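Local coordinates for sporulation and cell division protein SsgA (Streptomyces sp. Ag82_O1-9, PDB 6SLC) that probably acts in sporulation-specific cell division, as a member of the SsgA-like family that includes the FtsZ-recruiting SsgB of Streptomyces, at residues A[23-35]-A[116-130]. Residues are numbered along the deposited sequence; the frame is centred on the assembly and turned at random.
Sequences TTVSCELHLRLVV and LLEAPARALESFLKR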
loop_
_atom_site.group_PDB
_atom_site.type_symbol
_atom_site.label_atom_id
_atom_site.label_comp_id
_atom_site.label_asym_id
_atom_site.label_seq_id
_atom_site.Cartn_x
_atom_site.Cartn_y
_atom_site.Cartn_z
ATOM N N THR A 23 -12.916 5.933 3.369
ATOM C CA THR A 23 -12.328 7.207 3.845
ATOM C C THR A 23 -11.269 6.827 4.874
ATOM O O THR A 23 -11.540 5.970 5.682
ATOM C CB THR A 23 -13.361 8.145 4.475
ATOM O OG1 THR A 23 -14.281 8.637 3.506
ATOM C CG2 THR A 23 -12.692 9.332 5.116
ATOM N N THR A 24 -10.081 7.408 4.799
ATOM C CA THR A 24 -8.939 7.064 5.660
ATOM C C THR A 24 -8.574 8.283 6.496
ATOM O O THR A 24 -8.488 9.381 5.954
ATOM C CB THR A 24 -7.752 6.588 4.825
ATOM O OG1 THR A 24 -8.222 5.494 4.037
ATOM C CG2 THR A 24 -6.582 6.146 5.675
ATOM N N VAL A 25 -8.391 8.076 7.788
ATOM C CA VAL A 25 -7.880 9.094 8.745
ATOM C C VAL A 25 -6.581 8.508 9.283
ATOM O O VAL A 25 -6.607 7.349 9.764
ATOM C CB VAL A 25 -8.902 9.364 9.864
ATOM C CG1 VAL A 25 -8.362 10.244 10.969
ATOM C CG2 VAL A 25 -10.159 9.959 9.296
ATOM N N SER A 26 -5.484 9.236 9.157
ATOM C CA SER A 26 -4.169 8.707 9.572
ATOM C C SER A 26 -3.442 9.726 10.449
ATOM O O SER A 26 -3.834 10.929 10.461
ATOM C CB SER A 26 -3.368 8.297 8.381
ATOM O OG SER A 26 -3.011 9.438 7.630
ATOM N N CYS A 27 -2.473 9.254 11.219
ATOM C CA CYS A 27 -1.507 10.134 11.910
ATOM C C CYS A 27 -0.189 9.380 12.096
ATOM O O CYS A 27 -0.187 8.162 11.929
ATOM C CB CYS A 27 -2.073 10.638 13.227
ATOM S SG CYS A 27 -1.840 9.471 14.583
ATOM N N GLU A 28 0.895 10.104 12.345
ATOM C CA GLU A 28 2.213 9.514 12.680
ATOM C C GLU A 28 2.494 9.918 14.121
ATOM O O GLU A 28 2.438 11.102 14.400
ATOM C CB GLU A 28 3.296 9.944 11.683
ATOM C CG GLU A 28 2.876 9.896 10.207
ATOM C CD GLU A 28 2.709 8.527 9.557
ATOM O OE1 GLU A 28 3.711 7.766 9.538
ATOM O OE2 GLU A 28 1.579 8.219 9.054
ATOM N N LEU A 29 2.698 8.946 15.005
ATOM C CA LEU A 29 3.001 9.169 16.438
ATOM C C LEU A 29 4.415 8.681 16.702
ATOM O O LEU A 29 4.926 7.894 15.916
ATOM C CB LEU A 29 2.017 8.383 17.307
ATOM C CG LEU A 29 0.561 8.842 17.255
ATOM C CD1 LEU A 29 -0.211 8.310 18.442
ATOM C CD2 LEU A 29 0.429 10.359 17.192
ATOM N N HIS A 30 5.042 9.149 17.765
ATOM C CA HIS A 30 6.351 8.620 18.201
ATOM C C HIS A 30 6.098 7.843 19.486
ATOM O O HIS A 30 5.678 8.459 20.470
ATOM C CB HIS A 30 7.383 9.749 18.247
ATOM C CG HIS A 30 7.807 10.160 16.874
ATOM N ND1 HIS A 30 8.964 9.675 16.273
ATOM C CD2 HIS A 30 7.208 10.962 15.961
ATOM C CE1 HIS A 30 9.063 10.176 15.055
ATOM N NE2 HIS A 30 7.997 10.972 14.838
ATOM N N LEU A 31 6.292 6.527 19.451
ATOM C CA LEU A 31 6.101 5.646 20.633
ATOM C C LEU A 31 7.469 5.310 21.204
ATOM O O LEU A 31 8.459 5.423 20.481
ATOM C CB LEU A 31 5.345 4.373 20.248
ATOM C CG LEU A 31 4.116 4.561 19.353
ATOM C CD1 LEU A 31 3.378 3.242 19.174
ATOM C CD2 LEU A 31 3.172 5.636 19.896
ATOM N N ARG A 32 7.514 4.919 22.471
ATOM C CA ARG A 32 8.750 4.434 23.126
ATOM C C ARG A 32 8.599 2.933 23.333
ATOM O O ARG A 32 7.617 2.529 23.962
ATOM C CB ARG A 32 8.967 5.156 24.455
ATOM C CG ARG A 32 9.603 6.532 24.321
ATOM C CD ARG A 32 10.061 7.142 25.652
ATOM N NE ARG A 32 10.644 8.478 25.475
ATOM C CZ ARG A 32 11.950 8.783 25.491
ATOM N NH1 ARG A 32 12.869 7.855 25.703
ATOM N NH2 ARG A 32 12.327 10.037 25.300
ATOM N N LEU A 33 9.518 2.133 22.805
ATOM C CA LEU A 33 9.561 0.697 23.174
ATOM C C LEU A 33 10.237 0.615 24.533
ATOM O O LEU A 33 11.385 1.070 24.601
ATOM C CB LEU A 33 10.347 -0.085 22.128
ATOM C CG LEU A 33 10.504 -1.570 22.442
ATOM C CD1 LEU A 33 9.152 -2.230 22.648
ATOM C CD2 LEU A 33 11.267 -2.281 21.334
ATOM N N VAL A 34 9.551 0.130 25.568
ATOM C CA VAL A 34 10.145 0.078 26.934
ATOM C C VAL A 34 11.014 -1.177 27.025
ATOM O O VAL A 34 10.485 -2.261 27.336
ATOM C CB VAL A 34 9.081 0.140 28.037
ATOM C CG1 VAL A 34 9.689 -0.052 29.411
ATOM C CG2 VAL A 34 8.326 1.452 27.965
ATOM N N VAL A 35 12.304 -1.001 26.754
ATOM C CA VAL A 35 13.361 -2.045 26.865
ATOM C C VAL A 35 13.578 -2.373 28.346
ATOM O O VAL A 35 13.655 -3.570 28.678
ATOM C CB VAL A 35 14.666 -1.563 26.212
ATOM C CG1 VAL A 35 15.830 -2.479 26.560
ATOM C CG2 VAL A 35 14.511 -1.431 24.703
ATOM N N LEU A 116 6.239 -3.864 25.395
ATOM C CA LEU A 116 5.582 -2.750 26.111
ATOM C C LEU A 116 5.890 -1.438 25.384
ATOM O O LEU A 116 7.065 -1.074 25.280
ATOM C CB LEU A 116 6.094 -2.710 27.549
ATOM C CG LEU A 116 5.486 -1.612 28.405
ATOM C CD1 LEU A 116 3.969 -1.755 28.472
ATOM C CD2 LEU A 116 6.098 -1.635 29.793
ATOM N N LEU A 117 4.859 -0.746 24.914
ATOM C CA LEU A 117 4.990 0.535 24.177
ATOM C C LEU A 117 4.286 1.636 24.972
ATOM O O LEU A 117 3.252 1.344 25.612
ATOM C CB LEU A 117 4.392 0.377 22.774
ATOM C CG LEU A 117 5.146 -0.568 21.836
ATOM C CD1 LEU A 117 4.250 -1.051 20.723
ATOM C CD2 LEU A 117 6.346 0.113 21.229
ATOM N N GLU A 118 4.852 2.846 24.937
ATOM C CA GLU A 118 4.213 4.075 25.475
ATOM C C GLU A 118 3.841 4.959 24.290
ATOM O O GLU A 118 4.729 5.254 23.465
ATOM C CB GLU A 118 5.125 4.821 26.448
ATOM C CG GLU A 118 5.301 4.090 27.770
ATOM C CD GLU A 118 6.212 4.766 28.779
ATOM O OE1 GLU A 118 6.812 5.823 28.442
ATOM O OE2 GLU A 118 6.309 4.236 29.903
ATOM N N ALA A 119 2.559 5.312 24.197
ATOM C CA ALA A 119 2.031 6.304 23.243
ATOM C C ALA A 119 1.742 7.602 23.993
ATOM O O ALA A 119 1.217 7.588 25.099
ATOM C CB ALA A 119 0.795 5.745 22.587
ATOM N N PRO A 120 2.033 8.773 23.407
ATOM C CA PRO A 120 1.590 10.036 23.986
ATOM C C PRO A 120 0.055 10.127 23.932
ATOM O O PRO A 120 -0.513 10.024 22.852
ATOM C CB PRO A 120 2.308 11.087 23.125
ATOM C CG PRO A 120 2.551 10.393 21.801
ATOM C CD PRO A 120 2.796 8.950 22.166
ATOM N N ALA A 121 -0.563 10.308 25.101
ATOM C CA ALA A 121 -2.030 10.276 25.326
ATOM C C ALA A 121 -2.712 11.362 24.491
ATOM O O ALA A 121 -3.714 11.061 23.809
ATOM C CB ALA A 121 -2.329 10.420 26.799
ATOM N N ARG A 122 -2.199 12.583 24.541
ATOM C CA ARG A 122 -2.827 13.742 23.849
ATOM C C ARG A 122 -2.951 13.413 22.359
ATOM O O ARG A 122 -4.060 13.550 21.821
ATOM C CB ARG A 122 -2.024 15.036 24.047
ATOM C CG ARG A 122 -2.689 16.097 24.911
ATOM C CD ARG A 122 -1.699 17.214 25.225
ATOM N NE ARG A 122 -2.322 18.430 25.743
ATOM C CZ ARG A 122 -1.711 19.378 26.467
ATOM N NH1 ARG A 122 -0.433 19.271 26.796
ATOM N NH2 ARG A 122 -2.394 20.437 26.874
ATOM N N ALA A 123 -1.845 13.016 21.719
ATOM C CA ALA A 123 -1.771 12.737 20.263
ATOM C C ALA A 123 -2.688 11.554 19.924
ATOM O O ALA A 123 -3.433 11.642 18.932
ATOM C CB ALA A 123 -0.349 12.460 19.848
ATOM N N LEU A 124 -2.657 10.490 20.729
ATOM C CA LEU A 124 -3.551 9.331 20.505
ATOM C C LEU A 124 -5.009 9.787 20.541
ATOM O O LEU A 124 -5.772 9.394 19.614
ATOM C CB LEU A 124 -3.297 8.244 21.543
ATOM C CG LEU A 124 -4.173 7.016 21.363
ATOM C CD1 LEU A 124 -4.049 6.477 19.945
ATOM C CD2 LEU A 124 -3.805 5.965 22.396
ATOM N N GLU A 125 -5.380 10.589 21.547
ATOM C CA GLU A 125 -6.783 11.034 21.761
ATOM C C GLU A 125 -7.217 11.917 20.585
ATOM O O GLU A 125 -8.364 11.808 20.130
ATOM C CB GLU A 125 -6.947 11.769 23.090
ATOM C CG GLU A 125 -8.374 12.262 23.321
ATOM C CD GLU A 125 -8.836 12.380 24.769
ATOM O OE1 GLU A 125 -8.053 12.884 25.594
ATOM O OE2 GLU A 125 -9.970 11.937 25.070
ATOM N N SER A 126 -6.318 12.752 20.101
ATOM C CA SER A 126 -6.593 13.710 19.008
ATOM C C SER A 126 -6.861 12.935 17.709
ATOM O O SER A 126 -7.792 13.311 16.953
ATOM C CB SER A 126 -5.446 14.695 18.886
ATOM O OG SER A 126 -5.377 15.210 17.566
ATOM N N PHE A 127 -6.101 11.865 17.468
ATOM C CA PHE A 127 -6.325 10.954 16.317
ATOM C C PHE A 127 -7.695 10.265 16.461
ATOM O O PHE A 127 -8.504 10.279 15.503
ATOM C CB PHE A 127 -5.191 9.935 16.177
ATOM C CG PHE A 127 -5.532 8.806 15.237
ATOM C CD1 PHE A 127 -5.677 9.020 13.866
ATOM C CD2 PHE A 127 -5.784 7.544 15.740
ATOM C CE1 PHE A 127 -5.996 7.965 13.026
ATOM C CE2 PHE A 127 -6.108 6.492 14.901
ATOM C CZ PHE A 127 -6.213 6.703 13.549
ATOM N N LEU A 128 -7.987 9.701 17.637
ATOM C CA LEU A 128 -9.279 8.998 17.840
ATOM C C LEU A 128 -10.448 9.979 17.653
ATOM O O LEU A 128 -11.468 9.551 17.077
ATOM C CB LEU A 128 -9.289 8.332 19.214
ATOM C CG LEU A 128 -8.359 7.133 19.363
ATOM C CD1 LEU A 128 -8.356 6.624 20.793
ATOM C CD2 LEU A 128 -8.746 6.020 18.410
ATOM N N LYS A 129 -10.304 11.247 18.056
ATOM C CA LYS A 129 -11.360 12.287 17.877
ATOM C C LYS A 129 -11.582 12.545 16.388
ATOM O O LYS A 129 -12.739 12.729 15.989
ATOM C CB LYS A 129 -11.042 13.574 18.634
ATOM C CG LYS A 129 -11.302 13.494 20.141
ATOM C CD LYS A 129 -11.082 14.806 20.873
ATOM C CE LYS A 129 -11.426 14.753 22.350
ATOM N NZ LYS A 129 -10.934 15.954 23.075
ATOM N N ARG A 130 -10.528 12.488 15.582
ATOM C CA ARG A 130 -10.659 12.634 14.111
ATOM C C ARG A 130 -11.398 11.414 13.548
ATOM O O ARG A 130 -12.281 11.602 12.691
ATOM C CB ARG A 130 -9.283 12.905 13.493
ATOM C CG ARG A 130 -8.753 14.290 13.847
ATOM C CD ARG A 130 -7.303 14.492 13.481
ATOM N NE ARG A 130 -7.179 14.175 12.069
ATOM C CZ ARG A 130 -6.257 13.379 11.539
ATOM N NH1 ARG A 130 -5.290 12.869 12.298
ATOM N NH2 ARG A 130 -6.314 13.122 10.244
#
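Arg32 and Glu118 form an antiparallel hydrogen-bonded pair, each backbone N reaching the other's O (3.0 Å from Arg32 N, 2.9 Å from Glu118 N), and Val34 N to Leu116 O adds a third, nearly straight bond (N-H...O 170°). The strand axes approach to 4.6 Å at 152°, which with these bonds marks an antiparallel ladder; beyond Pro120, the N-cap residue, helix 121-130 runs antiparallel to strand 23-34, at its closest 8.6 Å between axes. Leu31 CD2 rests on Ala119 CB, and Leu29 CD2 presses closely on Ala123 CB (3.5 Å). Farther along, chi1 of 167° swings the Phe127 ring away from its own backbone N and sends CE1 edge-on to Val25 O, while Cys27 SG lies obliquely 4.4 Å from the ring centroid. Arg130 brings NH1 to Ser26 O (3.0 Å), which lies in the guanidinium plane; NH2 adds weak bonds to Ser26 O and to Glu66 O of the second subunit, and Val25 CG1 lies over one guanidinium face, offset toward its rim. A leucine in its place would probably leave Ser26 O without either donor and remove the planar group against Val25 CG1. The helix thus packs on the antiparallel sheet of the beta barrel, Phe127 against Leu47 (strand 40-50) and Val57 (strand 56-64), Leu124 against Val104 (strand 101-109); strand 19-34 lies between strands 40-50 and 114-120, and Thr23 and Thr24 continue the sheet into the second subunit.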